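Local coordinates for protein tetracycline Repressor, class A (Pseudomonas sp., PDB 5MRU) that represses the tetracycline resistance gene by binding its operator DNA, and loses affinity for that DNA when tetracycline binds, at residues Gly96-Ala101 and Ala144-Gln149. Numbering follows the deposited sequence.
Sequences GARIHA and AVLEEQ. With MG (magnesium ion), chain C; TDC (5a,6-anhydrotetracycline), chain B.
Ala97 points its methyl toward helix 127-153 and sets it down between Val145, Leu146 and Gln149. Its CB lies 3.6 Å from Val145 CG1, the branch that stands anti to the backbone N (chi1 171°), and 3.7 Å from the backbone N of Leu146, so the methyl rests partly on the helix backbone itself. Leu146 lies beside it: its CG is also anti to its N, which carries CD1 alongside Arg98, 4.1 Å from Arg98 CB. Gln149 reaches the N-terminal end of helix 96-100. Its OE1 accepts the N-H of Ala97 at 3.2 Å, nearly straight at 164°, with the donor in the amide plane on a lone pair. That N-H belongs to the first turn of the helix, and Gln149 OE1 serves as its acceptor. The amide is held at both ends, since NE2 donates to Leu90 O in helix 75-91, and this probably fixes its rotation.

The two helices meet at 134° between their N-to-C directions, their axes 8.6 Å apart, inside the all-helical ligand-binding domain of a TetR-family repressor. The short helix 96-100 also faces the DNA-binding region: Arg98 leads off to a salt bridge with Asp23 of helix 7-24, and Ile99 packs on helices 7-24 and 48-63. At its C-terminal end, His100, which does not touch 144-149, binds magnesium through NE2 at 2.3 Å. Anhydrotetracycline O11 and O12 and two waters also bind the ion, O12 lying in the plane of the imidazole at its edge. On helix 127-153, Glu147 OE1 hydrogen-bonds Gly102 N of the second subunit, and its side chain packs on His100 of that subunit.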
ATOM      1  N   GLY A  96      -1.838  10.452   2.861  1.00 29.39           N
ATOM      2  CA  GLY A  96      -2.229  10.561   1.480  1.00 29.91           C
ATOM      3  C   GLY A  96      -2.513   9.207   0.901  1.00 30.09           C
ATOM      4  O   GLY A  96      -3.482   9.053   0.154  1.00 32.78           O
ATOM      5  N   ALA A  97      -1.673   8.222   1.203  1.00 28.84           N
ATOM      6  CA  ALA A  97      -1.771   6.951   0.472  1.00 29.44           C
ATOM      7  C   ALA A  97      -2.950   6.146   0.969  1.00 30.05           C
ATOM      8  O   ALA A  97      -3.593   5.445   0.211  1.00 33.67           O
ATOM      9  CB  ALA A  97      -0.494   6.140   0.623  1.00 29.22           C
ATOM     10  N   ARG A  98      -3.206   6.261   2.256  1.00 28.91           N
ATOM     11  CA  ARG A  98      -4.188   5.500   2.930  1.00 30.25           C
ATOM     12  C   ARG A  98      -5.509   5.964   2.421  1.00 31.80           C
ATOM     13  O   ARG A  98      -6.401   5.181   2.155  1.00 32.47           O
ATOM     14  CB  ARG A  98      -4.102   5.787   4.415  1.00 33.68           C
ATOM     15  CG  ARG A  98      -4.780   4.735   5.224  1.00 40.45           C
ATOM     16  CD  ARG A  98      -4.721   5.072   6.695  1.00 43.30           C
ATOM     17  NE  ARG A  98      -6.019   4.840   7.320  1.00 44.40           N
ATOM     18  CZ  ARG A  98      -6.383   5.423   8.444  1.00 46.92           C
ATOM     19  NH1 ARG A  98      -7.574   5.187   8.965  1.00 50.76           N
ATOM     20  NH2 ARG A  98      -5.549   6.244   9.053  1.00 48.07           N
ATOM     21  N   ILE A  99      -5.629   7.274   2.268  1.00 31.49           N
ATOM     22  CA  ILE A  99      -6.866   7.858   1.803  1.00 30.53           C
ATOM     23  C   ILE A  99      -7.248   7.381   0.428  1.00 30.19           C
ATOM     24  O   ILE A  99      -8.407   7.097   0.173  1.00 30.87           O
ATOM     25  CB  ILE A  99      -6.774   9.380   1.901  1.00 30.72           C
ATOM     26  CG1 ILE A  99      -6.943   9.746   3.364  1.00 30.82           C
ATOM     27  CG2 ILE A  99      -7.843  10.065   1.075  1.00 33.52           C
ATOM     28  CD1 ILE A  99      -6.897  11.226   3.628  1.00 33.08           C
ATOM     29  N   HIS A 100      -6.249   7.229  -0.424  1.00 29.42           N
ATOM     30  CA  HIS A 100      -6.437   6.886  -1.841  1.00 30.36           C
ATOM     31  C   HIS A 100      -6.882   5.474  -2.047  1.00 30.58           C
ATOM     32  O   HIS A 100      -7.515   5.145  -3.045  1.00 31.04           O
ATOM     33  CB  HIS A 100      -5.131   7.044  -2.584  1.00 29.86           C
ATOM     34  CG  HIS A 100      -5.235   6.679  -4.005  1.00 33.28           C
ATOM     35  ND1 HIS A 100      -5.589   7.588  -4.970  1.00 36.81           N
ATOM     36  CD2 HIS A 100      -5.111   5.490  -4.634  1.00 36.33           C
ATOM     37  CE1 HIS A 100      -5.651   6.987  -6.145  1.00 39.27           C
ATOM     38  NE2 HIS A 100      -5.395   5.703  -5.964  1.00 39.68           N
ATOM     39  N   ALA A 101      -6.509   4.625  -1.101  1.00 30.39           N
ATOM     40  CA  ALA A 101      -6.779   3.198  -1.211  1.00 32.01           C
ATOM     41  C   ALA A 101      -8.256   2.940  -1.341  1.00 34.62           C
ATOM     42  O   ALA A 101      -9.062   3.526  -0.620  1.00 35.73           O
ATOM     43  CB  ALA A 101      -6.239   2.479   0.009  1.00 31.65           C
ATOM     44  N   ALA A 144       4.380   1.718  -1.479  1.00 36.62           N
ATOM     45  CA  ALA A 144       5.632   2.370  -1.069  1.00 37.34           C
ATOM     46  C   ALA A 144       5.341   3.582  -0.162  1.00 35.20           C
ATOM     47  O   ALA A 144       5.942   3.725   0.905  1.00 34.35           O
ATOM     48  CB  ALA A 144       6.442   2.796  -2.255  1.00 37.99           C
ATOM     49  N   VAL A 145       4.367   4.394  -0.546  1.00 32.48           N
ATOM     50  CA  VAL A 145       4.095   5.598   0.191  1.00 31.77           C
ATOM     51  C   VAL A 145       3.506   5.231   1.531  1.00 32.09           C
ATOM     52  O   VAL A 145       3.929   5.776   2.553  1.00 32.12           O
ATOM     53  CB  VAL A 145       3.148   6.522  -0.565  1.00 32.39           C
ATOM     54  CG1 VAL A 145       2.712   7.681   0.313  1.00 31.63           C
ATOM     55  CG2 VAL A 145       3.822   7.017  -1.840  1.00 35.56           C
ATOM     56  N   LEU A 146       2.555   4.297   1.544  1.00 30.95           N
ATOM     57  CA  LEU A 146       1.975   3.883   2.808  1.00 30.86           C
ATOM     58  C   LEU A 146       3.063   3.519   3.803  1.00 31.28           C
ATOM     59  O   LEU A 146       2.986   3.895   4.947  1.00 33.15           O
ATOM     60  CB  LEU A 146       1.056   2.682   2.628  1.00 32.76           C
ATOM     61  CG  LEU A 146       0.196   2.275   3.825  1.00 33.79           C
ATOM     62  CD1 LEU A 146      -0.960   3.227   4.002  1.00 33.10           C
ATOM     63  CD2 LEU A 146      -0.327   0.876   3.588  1.00 36.03           C
ATOM     64  N   GLU A 147       4.073   2.785   3.375  1.00 32.92           N
ATOM     65  CA  GLU A 147       5.112   2.329   4.291  1.00 35.00           C
ATOM     66  C   GLU A 147       5.952   3.505   4.695  1.00 36.06           C
ATOM     67  O   GLU A 147       6.269   3.669   5.872  1.00 39.51           O
ATOM     68  CB  GLU A 147       5.945   1.219   3.695  1.00 36.94           C
ATOM     69  CG  GLU A 147       5.156  -0.064   3.426  1.00 37.76           C
ATOM     70  CD  GLU A 147       5.494  -1.151   4.417  1.00 41.35           C
ATOM     71  OE1 GLU A 147       5.941  -0.787   5.524  1.00 43.11           O
ATOM     72  OE2 GLU A 147       5.330  -2.349   4.092  1.00 42.81           O
ATOM     73  N   GLU A 148       6.248   4.386   3.762  1.00 34.66           N
ATOM     74  CA  GLU A 148       6.962   5.595   4.148  1.00 35.88           C
ATOM     75  C   GLU A 148       6.194   6.450   5.176  1.00 33.83           C
ATOM     76  O   GLU A 148       6.777   6.955   6.115  1.00 34.32           O
ATOM     77  CB  GLU A 148       7.310   6.437   2.906  1.00 37.77           C
ATOM     78  CG  GLU A 148       7.925   7.786   3.290  1.00 40.28           C
ATOM     79  CD  GLU A 148       8.499   8.587   2.143  1.00 41.88           C
ATOM     80  OE1 GLU A 148       8.311   8.219   0.951  1.00 39.31           O
ATOM     81  OE2 GLU A 148       9.156   9.604   2.502  1.00 46.22           O
ATOM     82  N   GLN A 149       4.884   6.619   4.970  1.00 32.13           N
ATOM     83  CA  GLN A 149       4.069   7.552   5.756  1.00 30.86           C
ATOM     84  C   GLN A 149       3.789   7.051   7.142  1.00 33.25           C
ATOM     85  O   GLN A 149       3.843   7.806   8.089  1.00 37.55           O
ATOM     86  CB  GLN A 149       2.800   7.864   5.017  1.00 28.81           C
ATOM     87  CG  GLN A 149       3.006   9.006   4.049  1.00 30.01           C
ATOM     88  CD  GLN A 149       1.801   9.389   3.223  1.00 29.34           C
ATOM     89  OE1 GLN A 149       0.897   8.599   2.999  1.00 33.04           O
ATOM     90  NE2 GLN A 149       1.813  10.600   2.723  1.00 30.52           N
TER
HETATM   91 MG    MG C 302      -7.122   4.873  -7.190  1.00 51.61          MG
HETATM   92  O12 TDC B 301      -5.233   5.229  -8.669  1.00 47.76           O
HETATM   93  C12 TDC B 301      -5.103   5.124  -9.921  1.00 53.38           C
HETATM   94  C1B TDC B 301      -5.933   4.160 -10.679  1.00 59.87           C
HETATM   95  C11 TDC B 301      -6.897   3.426 -10.003  1.00 61.77           C
HETATM   96  O11 TDC B 301      -7.073   3.572  -8.636  1.00 57.58           O
HETATM   97  C1A TDC B 301      -7.698   2.522 -10.677  1.00 68.20           C
HETATM   98  C10 TDC B 301      -8.656   1.790  -9.990  1.00 71.58           C
HETATM   99  O10 TDC B 301      -8.858   1.907  -8.623  1.00 71.30           O
HETATM  100  C9  TDC B 301      -9.504   0.842 -10.723  1.00 77.30           C
HETATM  101  C8  TDC B 301      -9.326   0.711 -12.085  1.00 79.00           C
HETATM  102  C7  TDC B 301      -8.357   1.462 -12.729  1.00 77.28           C
HETATM  103  C61 TDC B 301      -7.538   2.363 -12.054  1.00 71.61           C
HETATM  104  C6  TDC B 301      -6.555   3.119 -12.737  1.00 70.34           C
HETATM  105  C62 TDC B 301      -6.313   3.010 -14.213  1.00 74.70           C
HETATM  106  C51 TDC B 301      -5.754   4.026 -12.050  1.00 64.07           C
HETATM  107  C5  TDC B 301      -4.690   4.818 -12.789  1.00 63.43           C
HETATM  108  C1C TDC B 301      -4.171   6.006 -10.702  1.00 53.49           C
HETATM  109  C1  TDC B 301      -4.950   7.147 -11.367  1.00 56.45           C
HETATM  110  O1  TDC B 301      -6.147   7.285 -11.129  1.00 57.20           O
HETATM  111  O1C TDC B 301      -3.106   6.481  -9.916  1.00 47.88           O
HETATM  112  C41 TDC B 301      -3.561   5.265 -11.851  1.00 58.08           C
HETATM  113  C4  TDC B 301      -2.506   6.102 -12.644  1.00 59.19           C
HETATM  114  N4  TDC B 301      -1.035   5.923 -12.345  1.00 59.61           N
HETATM  115  C43 TDC B 301      -0.696   5.704 -10.910  1.00 55.46           C
HETATM  116  C42 TDC B 301      -0.598   4.709 -13.117  1.00 63.20           C
HETATM  117  C3  TDC B 301      -2.920   7.577 -12.754  1.00 58.52           C
HETATM  118  O3  TDC B 301      -2.188   8.283 -13.433  1.00 58.58           O
HETATM  119  C2  TDC B 301      -4.166   8.046 -12.193  1.00 59.46           C
HETATM  120  C21 TDC B 301      -4.616   9.429 -12.420  1.00 63.09           C
HETATM  121  O21 TDC B 301      -3.977  10.179 -13.174  1.00 65.03           O
HETATM  122  N21 TDC B 301      -5.789   9.881 -11.925  1.00 64.87           N
HETATM  123  O   HOH W   1      -7.607   6.831  -8.576  1.00 53.32           O
HETATM  124  O   HOH W   2      -7.440   3.193  -6.064  1.00 43.06           O